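Local atomic coordinates of rhusiopathiae surface protein B (Erysipelothrix rhusiopathiae, PDB entry 3V10), a protein that probably binds collagen as a cell-wall-anchored surface adhesin of the bacterium, this chain being its collagen-binding domain. Residues A[165-170]-A[198-203]; A[207-212]-A[243-248]. All blocks are in the same frame, centred on the assembly; numbering follows the deposited sequence.

Interaction 1 of 2, residues A[165-170]-A[198-203]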
ATOM      1  N   ILE A 165      16.454  13.439  12.553  1.00 21.60           N
ATOM      2  CA  ILE A 165      16.237  12.094  13.088  1.00 19.79           C
ATOM      3  C   ILE A 165      17.312  11.150  12.567  1.00 17.63           C
ATOM      4  O   ILE A 165      17.430  10.927  11.363  1.00 18.36           O
ATOM      5  CB  ILE A 165      14.848  11.546  12.687  1.00 18.55           C
ATOM      6  CG1 ILE A 165      13.755  12.495  13.184  1.00 19.86           C
ATOM      7  CG2 ILE A 165      14.638  10.150  13.274  1.00 18.60           C
ATOM      8  CD1 ILE A 165      13.812  12.767  14.676  1.00 20.21           C
ATOM      9  N   PHE A 166      18.084  10.578  13.484  1.00 16.09           N
ATOM     10  CA  PHE A 166      19.163   9.685  13.098  1.00 13.56           C
ATOM     11  C   PHE A 166      18.734   8.429  12.359  1.00 12.75           C
ATOM     12  O   PHE A 166      19.403   8.013  11.419  1.00 12.98           O
ATOM     13  CB  PHE A 166      19.991   9.286  14.316  1.00 14.78           C
ATOM     14  CG  PHE A 166      21.195   8.464  13.972  1.00 11.10           C
ATOM     15  CD1 PHE A 166      21.110   7.079  13.878  1.00 13.18           C
ATOM     16  CD2 PHE A 166      22.415   9.080  13.710  1.00 13.70           C
ATOM     17  CE1 PHE A 166      22.224   6.321  13.529  1.00 14.53           C
ATOM     18  CE2 PHE A 166      23.534   8.331  13.359  1.00 13.40           C
ATOM     19  CZ  PHE A 166      23.438   6.947  13.268  1.00 14.77           C
ATOM     20  N   TYR A 167      17.637   7.815  12.782  1.00 10.59           N
ATOM     21  CA  TYR A 167      17.184   6.594  12.121  1.00  8.84           C
ATOM     22  C   TYR A 167      15.684   6.390  12.146  1.00  9.40           C
ATOM     23  O   TYR A 167      15.032   6.581  13.172  1.00  8.97           O
ATOM     24  CB  TYR A 167      17.848   5.365  12.760  1.00  9.73           C
ATOM     25  CG  TYR A 167      17.284   4.032  12.273  1.00  6.84           C
ATOM     26  CD1 TYR A 167      17.511   3.599  10.974  1.00  8.57           C
ATOM     27  CD2 TYR A 167      16.491   3.240  13.104  1.00  7.80           C
ATOM     28  CE1 TYR A 167      16.960   2.405  10.503  1.00  9.76           C
ATOM     29  CE2 TYR A 167      15.931   2.045  12.651  1.00  8.06           C
ATOM     30  CZ  TYR A 167      16.173   1.635  11.341  1.00  9.42           C
ATOM     31  OH  TYR A 167      15.631   0.470  10.860  1.00  7.31           O
ATOM     32  N   TRP A 168      15.135   6.003  11.001  1.00  8.95           N
ATOM     33  CA  TRP A 168      13.718   5.692  10.919  1.00  9.24           C
ATOM     34  C   TRP A 168      13.510   4.820   9.693  1.00  7.77           C
ATOM     35  O   TRP A 168      14.296   4.858   8.747  1.00  9.69           O
ATOM     36  CB  TRP A 168      12.859   6.963  10.859  1.00 11.42           C
ATOM     37  CG  TRP A 168      12.774   7.609   9.523  1.00 12.52           C
ATOM     38  CD1 TRP A 168      11.871   7.336   8.534  1.00 14.97           C
ATOM     39  CD2 TRP A 168      13.612   8.653   9.029  1.00 13.65           C
ATOM     40  NE1 TRP A 168      12.095   8.156   7.451  1.00 15.19           N
ATOM     41  CE2 TRP A 168      13.160   8.972   7.729  1.00 14.87           C
ATOM     42  CE3 TRP A 168      14.704   9.354   9.558  1.00 15.34           C
ATOM     43  CZ2 TRP A 168      13.763   9.965   6.948  1.00 16.57           C
ATOM     44  CZ3 TRP A 168      15.304  10.346   8.779  1.00 15.76           C
ATOM     45  CH2 TRP A 168      14.830  10.638   7.490  1.00 16.41           C
ATOM     46  N   LYS A 169      12.463   4.012   9.736  1.00  8.63           N
ATOM     47  CA  LYS A 169      12.152   3.115   8.641  1.00  9.18           C
ATOM     48  C   LYS A 169      10.744   3.387   8.124  1.00  8.48           C
ATOM     49  O   LYS A 169       9.865   3.798   8.875  1.00  8.95           O
ATOM     50  CB  LYS A 169      12.264   1.669   9.125  1.00 14.20           C
ATOM     51  CG  LYS A 169      11.288   1.321  10.219  1.00 20.11           C
ATOM     52  CD  LYS A 169      10.132   0.533   9.659  1.00 23.93           C
ATOM     53  CE  LYS A 169      10.537  -0.901   9.379  1.00 26.51           C
ATOM     54  NZ  LYS A 169      11.705  -1.003   8.468  1.00 25.94           N
ATOM     55  N   THR A 170      10.539   3.162   6.833  1.00  7.78           N
ATOM     56  CA  THR A 170       9.233   3.379   6.226  1.00 10.13           C
ATOM     57  C   THR A 170       8.949   2.263   5.239  1.00 10.01           C
ATOM     58  O   THR A 170       9.846   1.512   4.860  1.00 10.23           O
ATOM     59  CB  THR A 170       9.168   4.723   5.469  1.00 11.45           C
ATOM     60  OG1 THR A 170       9.994   4.654   4.302  1.00 11.06           O
ATOM     61  CG2 THR A 170       9.643   5.858   6.352  1.00 13.70           C
ATOM     62  N   VAL A 198      27.719   1.273  13.836  1.00 11.42           N
ATOM     63  CA  VAL A 198      26.263   1.357  13.861  1.00 11.75           C
ATOM     64  C   VAL A 198      25.700  -0.001  13.462  1.00 10.96           C
ATOM     65  O   VAL A 198      26.163  -0.606  12.496  1.00 11.85           O
ATOM     66  CB  VAL A 198      25.755   2.431  12.880  1.00 10.28           C
ATOM     67  CG1 VAL A 198      24.235   2.450  12.860  1.00 11.57           C
ATOM     68  CG2 VAL A 198      26.295   3.806  13.293  1.00 11.24           C
ATOM     69  N   LYS A 199      24.720  -0.496  14.213  1.00  9.63           N
ATOM     70  CA  LYS A 199      24.132  -1.793  13.888  1.00  9.84           C
ATOM     71  C   LYS A 199      22.615  -1.748  13.917  1.00  8.25           C
ATOM     72  O   LYS A 199      22.020  -1.249  14.865  1.00  8.44           O
ATOM     73  CB  LYS A 199      24.624  -2.873  14.859  1.00  7.48           C
ATOM     74  CG  LYS A 199      24.091  -4.273  14.542  1.00  9.70           C
ATOM     75  CD  LYS A 199      24.736  -5.339  15.425  1.00 12.02           C
ATOM     76  CE  LYS A 199      24.275  -6.733  15.025  1.00 13.41           C
ATOM     77  NZ  LYS A 199      24.842  -7.777  15.929  1.00 15.72           N
ATOM     78  N   VAL A 200      21.996  -2.266  12.863  1.00  9.90           N
ATOM     79  CA  VAL A 200      20.540  -2.307  12.780  1.00  8.71           C
ATOM     80  C   VAL A 200      20.130  -3.753  12.564  1.00  8.66           C
ATOM     81  O   VAL A 200      20.681  -4.430  11.705  1.00  9.10           O
ATOM     82  CB  VAL A 200      19.997  -1.484  11.589  1.00  7.14           C
ATOM     83  CG1 VAL A 200      18.473  -1.700  11.457  1.00 10.51           C
ATOM     84  CG2 VAL A 200      20.306  -0.013  11.789  1.00  7.85           C
ATOM     85  N   ILE A 201      19.193  -4.235  13.370  1.00  7.42           N
ATOM     86  CA  ILE A 201      18.699  -5.593  13.197  1.00  6.90           C
ATOM     87  C   ILE A 201      17.233  -5.430  12.819  1.00  5.30           C
ATOM     88  O   ILE A 201      16.413  -4.971  13.615  1.00  5.11           O
ATOM     89  CB  ILE A 201      18.833  -6.441  14.479  1.00  8.35           C
ATOM     90  CG1 ILE A 201      20.311  -6.575  14.863  1.00  9.87           C
ATOM     91  CG2 ILE A 201      18.247  -7.834  14.237  1.00  8.20           C
ATOM     92  CD1 ILE A 201      20.554  -7.429  16.091  1.00 11.09           C
ATOM     93  N   ASP A 202      16.926  -5.783  11.576  1.00  7.60           N
ATOM     94  CA  ASP A 202      15.575  -5.656  11.055  1.00  9.75           C
ATOM     95  C   ASP A 202      14.901  -7.015  10.962  1.00 10.37           C
ATOM     96  O   ASP A 202      15.430  -7.938  10.349  1.00 11.09           O
ATOM     97  CB  ASP A 202      15.619  -5.001   9.671  1.00 12.16           C
ATOM     98  CG  ASP A 202      14.236  -4.762   9.098  1.00 17.06           C
ATOM     99  OD1 ASP A 202      13.428  -5.714   9.068  1.00 20.20           O
ATOM    100  OD2 ASP A 202      13.959  -3.627   8.670  1.00 23.04           O
ATOM    101  N   THR A 203      13.730  -7.136  11.577  1.00  8.99           N
ATOM    102  CA  THR A 203      12.991  -8.389  11.541  1.00  9.70           C
ATOM    103  C   THR A 203      11.704  -8.216  10.756  1.00  7.77           C
ATOM    104  O   THR A 203      10.777  -7.546  11.206  1.00  8.56           O
ATOM    105  CB  THR A 203      12.642  -8.884  12.952  1.00 10.90           C
ATOM    106  OG1 THR A 203      13.847  -9.161  13.680  1.00 13.50           O
ATOM    107  CG2 THR A 203      11.818 -10.163  12.861  1.00 10.94           C
TER
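The ring of Phe166 meets Val198 at its edge. Val198 CG2 lies near the ring plane, 4.2 Å from Phe166 CZ. The same ring stacks with Tyr285. Tyr167 reaches across next to it, and here the CG1 methyl of Val200 comes in obliquely to the ring. Val200 CG1 sits 3.6 Å from Tyr167 OH and 4.1 Å from Tyr167 CZ. These two side chains approach from opposite directions. In Tyr167 CG is anti to the backbone N (chi1 172°), which extends the phenol from its strand toward Val200. The hydroxyl is not left in apolar surroundings alone, because it shares a hydrogen bond with Ser281 OG.

The third pair is charged. Lys169 and Asp202 cross at about a right angle. Lys169 NZ lies 3.5 Å from Asp202 OD2, which makes a salt bridge with only a weak hydrogen bond. The lysine chain bends at chi2, chi3 and chi4 on its way there. Asp202 OD2 also takes hydrogen bonds from Asn279 ND2 and Tyr265 OH.

The backbones run nearly parallel, 16° apart, with the CA atoms of Tyr167 and Val200 9.5 Å from each other. Strands 167-173 and 198-204 belong to different sheets, and this is packing between the two layers of an Ig-like beta sandwich, in keeping with the DEv-IgG fold. Alternate residues of strand 198-204 face the other sheet, against Phe166, Tyr167 and Lys169. All six residues are buried. Asn279 and Tyr265 hold the carboxylate by hydrogen bonds; the lysine, whose NZ is doubtfully placed, may offset its charge.

Interaction 2 of 2, residues A[207-212]-A[243-248]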
ATOM      1  N   GLY A 207       3.820 -13.187   7.295  1.00 13.05           N
ATOM      2  CA  GLY A 207       3.019 -12.913   6.113  1.00 12.47           C
ATOM      3  C   GLY A 207       3.755 -12.477   4.862  1.00 11.43           C
ATOM      4  O   GLY A 207       3.198 -12.526   3.767  1.00 11.00           O
ATOM      5  N   HIS A 208       4.990 -12.015   5.012  1.00  9.88           N
ATOM      6  CA  HIS A 208       5.765 -11.609   3.851  1.00 10.14           C
ATOM      7  C   HIS A 208       7.238 -11.941   4.041  1.00 10.35           C
ATOM      8  O   HIS A 208       7.689 -12.147   5.163  1.00  9.92           O
ATOM      9  CB  HIS A 208       5.576 -10.115   3.534  1.00 10.33           C
ATOM     10  CG  HIS A 208       5.908  -9.190   4.667  1.00  9.28           C
ATOM     11  ND1 HIS A 208       6.596  -8.010   4.475  1.00  7.91           N
ATOM     12  CD2 HIS A 208       5.612  -9.241   5.987  1.00  7.50           C
ATOM     13  CE1 HIS A 208       6.710  -7.377   5.629  1.00  8.15           C
ATOM     14  NE2 HIS A 208       6.120  -8.102   6.563  1.00  6.78           N
ATOM     15  N   LYS A 209       7.968 -12.023   2.936  1.00 10.71           N
ATOM     16  CA  LYS A 209       9.392 -12.351   2.979  1.00 12.40           C
ATOM     17  C   LYS A 209      10.179 -11.441   2.056  1.00 12.41           C
ATOM     18  O   LYS A 209       9.647 -10.911   1.077  1.00 11.37           O
ATOM     19  CB  LYS A 209       9.641 -13.797   2.531  1.00 16.42           C
ATOM     20  CG  LYS A 209       8.840 -14.863   3.241  1.00 21.08           C
ATOM     21  CD  LYS A 209       9.450 -16.240   2.994  1.00 23.75           C
ATOM     22  CE  LYS A 209       8.468 -17.351   3.332  1.00 26.66           C
ATOM     23  NZ  LYS A 209       7.798 -17.104   4.636  1.00 28.30           N
ATOM     24  N   LEU A 210      11.463 -11.288   2.356  1.00 11.06           N
ATOM     25  CA  LEU A 210      12.340 -10.461   1.548  1.00 11.07           C
ATOM     26  C   LEU A 210      12.470 -11.049   0.143  1.00 12.16           C
ATOM     27  O   LEU A 210      12.539 -12.271  -0.033  1.00 12.65           O
ATOM     28  CB  LEU A 210      13.722 -10.359   2.217  1.00 13.21           C
ATOM     29  CG  LEU A 210      14.740  -9.394   1.592  1.00 18.27           C
ATOM     30  CD1 LEU A 210      15.583  -8.740   2.689  1.00 21.26           C
ATOM     31  CD2 LEU A 210      15.613 -10.143   0.598  1.00 19.97           C
ATOM     32  N   VAL A 211      12.490 -10.178  -0.857  1.00 10.61           N
ATOM     33  CA  VAL A 211      12.636 -10.617  -2.238  1.00 11.44           C
ATOM     34  C   VAL A 211      14.129 -10.726  -2.544  1.00 13.76           C
ATOM     35  O   VAL A 211      14.861  -9.736  -2.486  1.00 12.66           O
ATOM     36  CB  VAL A 211      11.978  -9.621  -3.213  1.00 10.94           C
ATOM     37  CG1 VAL A 211      12.305 -10.001  -4.657  1.00 12.44           C
ATOM     38  CG2 VAL A 211      10.466  -9.614  -3.000  1.00  9.10           C
ATOM     39  N   ASP A 212      14.571 -11.936  -2.871  1.00 15.17           N
ATOM     40  CA  ASP A 212      15.973 -12.202  -3.167  1.00 16.44           C
ATOM     41  C   ASP A 212      16.595 -11.225  -4.160  1.00 16.26           C
ATOM     42  O   ASP A 212      16.049 -10.991  -5.241  1.00 15.64           O
ATOM     43  CB  ASP A 212      16.113 -13.636  -3.685  1.00 19.22           C
ATOM     44  CG  ASP A 212      17.535 -13.992  -4.048  1.00 22.72           C
ATOM     45  OD1 ASP A 212      18.429 -13.806  -3.194  1.00 25.54           O
ATOM     46  OD2 ASP A 212      17.751 -14.465  -5.184  1.00 22.14           O
ATOM     47  N   GLU A 243      19.192 -13.525   6.962  1.00 12.54           N
ATOM     48  CA  GLU A 243      18.988 -14.882   7.435  1.00 13.06           C
ATOM     49  C   GLU A 243      17.506 -14.990   7.741  1.00 11.75           C
ATOM     50  O   GLU A 243      17.027 -14.445   8.730  1.00 10.73           O
ATOM     51  CB  GLU A 243      19.802 -15.158   8.700  1.00 15.18           C
ATOM     52  CG  GLU A 243      21.315 -15.008   8.553  1.00 21.18           C
ATOM     53  CD  GLU A 243      21.917 -15.903   7.475  1.00 24.99           C
ATOM     54  OE1 GLU A 243      21.495 -17.070   7.350  1.00 25.35           O
ATOM     55  OE2 GLU A 243      22.830 -15.437   6.758  1.00 27.61           O
ATOM     56  N   GLY A 244      16.779 -15.683   6.873  1.00 12.92           N
ATOM     57  CA  GLY A 244      15.353 -15.824   7.071  1.00 13.37           C
ATOM     58  C   GLY A 244      14.692 -14.460   7.007  1.00 10.87           C
ATOM     59  O   GLY A 244      14.839 -13.734   6.024  1.00 11.76           O
ATOM     60  N   GLN A 245      13.991 -14.106   8.078  1.00 11.28           N
ATOM     61  CA  GLN A 245      13.282 -12.837   8.176  1.00 10.34           C
ATOM     62  C   GLN A 245      14.157 -11.721   8.744  1.00  9.25           C
ATOM     63  O   GLN A 245      13.713 -10.582   8.854  1.00  9.08           O
ATOM     64  CB  GLN A 245      12.063 -13.000   9.087  1.00  9.52           C
ATOM     65  CG  GLN A 245      11.033 -14.017   8.620  1.00 12.67           C
ATOM     66  CD  GLN A 245      10.387 -13.631   7.304  1.00 14.08           C
ATOM     67  OE1 GLN A 245      10.827 -14.050   6.238  1.00 13.38           O
ATOM     68  NE2 GLN A 245       9.338 -12.812   7.375  1.00 14.70           N
ATOM     69  N   VAL A 246      15.396 -12.043   9.099  1.00  9.20           N
ATOM     70  CA  VAL A 246      16.282 -11.053   9.694  1.00 10.32           C
ATOM     71  C   VAL A 246      17.328 -10.448   8.764  1.00  8.09           C
ATOM     72  O   VAL A 246      18.185 -11.150   8.239  1.00  9.78           O
ATOM     73  CB  VAL A 246      17.021 -11.646  10.915  1.00 10.49           C
ATOM     74  CG1 VAL A 246      17.795 -10.540  11.629  1.00 11.87           C
ATOM     75  CG2 VAL A 246      16.020 -12.318  11.868  1.00 11.54           C
ATOM     76  N   LEU A 247      17.248  -9.133   8.576  1.00  9.21           N
ATOM     77  CA  LEU A 247      18.186  -8.398   7.736  1.00  7.95           C
ATOM     78  C   LEU A 247      18.983  -7.509   8.689  1.00  8.68           C
ATOM     79  O   LEU A 247      18.414  -6.691   9.420  1.00  7.39           O
ATOM     80  CB  LEU A 247      17.429  -7.554   6.703  1.00  8.73           C
ATOM     81  CG  LEU A 247      18.245  -6.766   5.671  1.00 10.71           C
ATOM     82  CD1 LEU A 247      17.349  -6.399   4.480  1.00 14.95           C
ATOM     83  CD2 LEU A 247      18.819  -5.516   6.322  1.00 12.78           C
ATOM     84  N   THR A 248      20.297  -7.691   8.693  1.00  7.35           N
ATOM     85  CA  THR A 248      21.162  -6.934   9.584  1.00  8.74           C
ATOM     86  C   THR A 248      22.101  -6.033   8.805  1.00  9.19           C
ATOM     87  O   THR A 248      22.683  -6.447   7.807  1.00  9.38           O
ATOM     88  CB  THR A 248      22.002  -7.891  10.462  1.00  9.31           C
ATOM     89  OG1 THR A 248      21.124  -8.788  11.149  1.00  8.93           O
ATOM     90  CG2 THR A 248      22.842  -7.106  11.480  1.00  9.67           C
TER
HETATM   91  O   HOH W   1      12.291 -12.643   4.684  1.00 14.54           O
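One water is gripped by both segments, joining the backbone of Leu210 to Gly244 and Gln245. It accepts from Leu210 N at 2.8 Å. It donates to Gly244 O at 3.1 Å and to Gln245 OE1 at 2.6 Å. The other end of the same amide makes the direct link: Gln245 NE2 donates to His208 O at 2.8 Å. This bond is straight, with an N-H...O angle of 167°. The donor sits close to the line of the carbonyl bond, and the acceptor lies in the plane of the amide. A bend at chi2 (-64°) folds the glutamine across to this carbonyl. NE2 has a second, weak bond to Ile204 O.

Lys209 runs past the amide, its CG 3.7 Å from Gln245 OE1. Beyond the amide, Leu210 and Leu247 cross at about a right angle. Their CD1 atoms are 3.4 Å apart, tighter than usual carbon contact. Tyr265 and Ile215 also touch both leucines.

Gln245 lies in the type II' turn from Glu243 to Val246, with Gly244 at the second position. This turn joins strands 239-243 and 246-251 as a beta hairpin. The contact therefore anchors a hairpin turn of one sheet to the start of strand 208-221 in the other. The two ends of the Gln245 amide are both engaged, which fixes its rotation, and the water that OE1 accepts from also satisfies Leu210 N.

Overall arrangement
From the N terminus, the chain first builds the strands between residues 10 and 153, then enters strand 167-173, passes through strand 180-187 and returns along strand 198-204, where interaction 1 closes its loop. Interaction 2 opens four residues later at 207-212. It closes after strands 208-221 and 224-229, helix 230-236 and strand 239-243. The two loops are thus in series and neither nest nor cross. Both contacts join the same two sheets, with centres 15 Å apart. Interaction 1 brings in an outermost strand, 167-173, and interaction 2 the start of strand 208-221. They meet directly where strands 198-204 and 246-251 pair: Asp202 N probably hydrogen-bonds to Leu247 O at 2.8 Å.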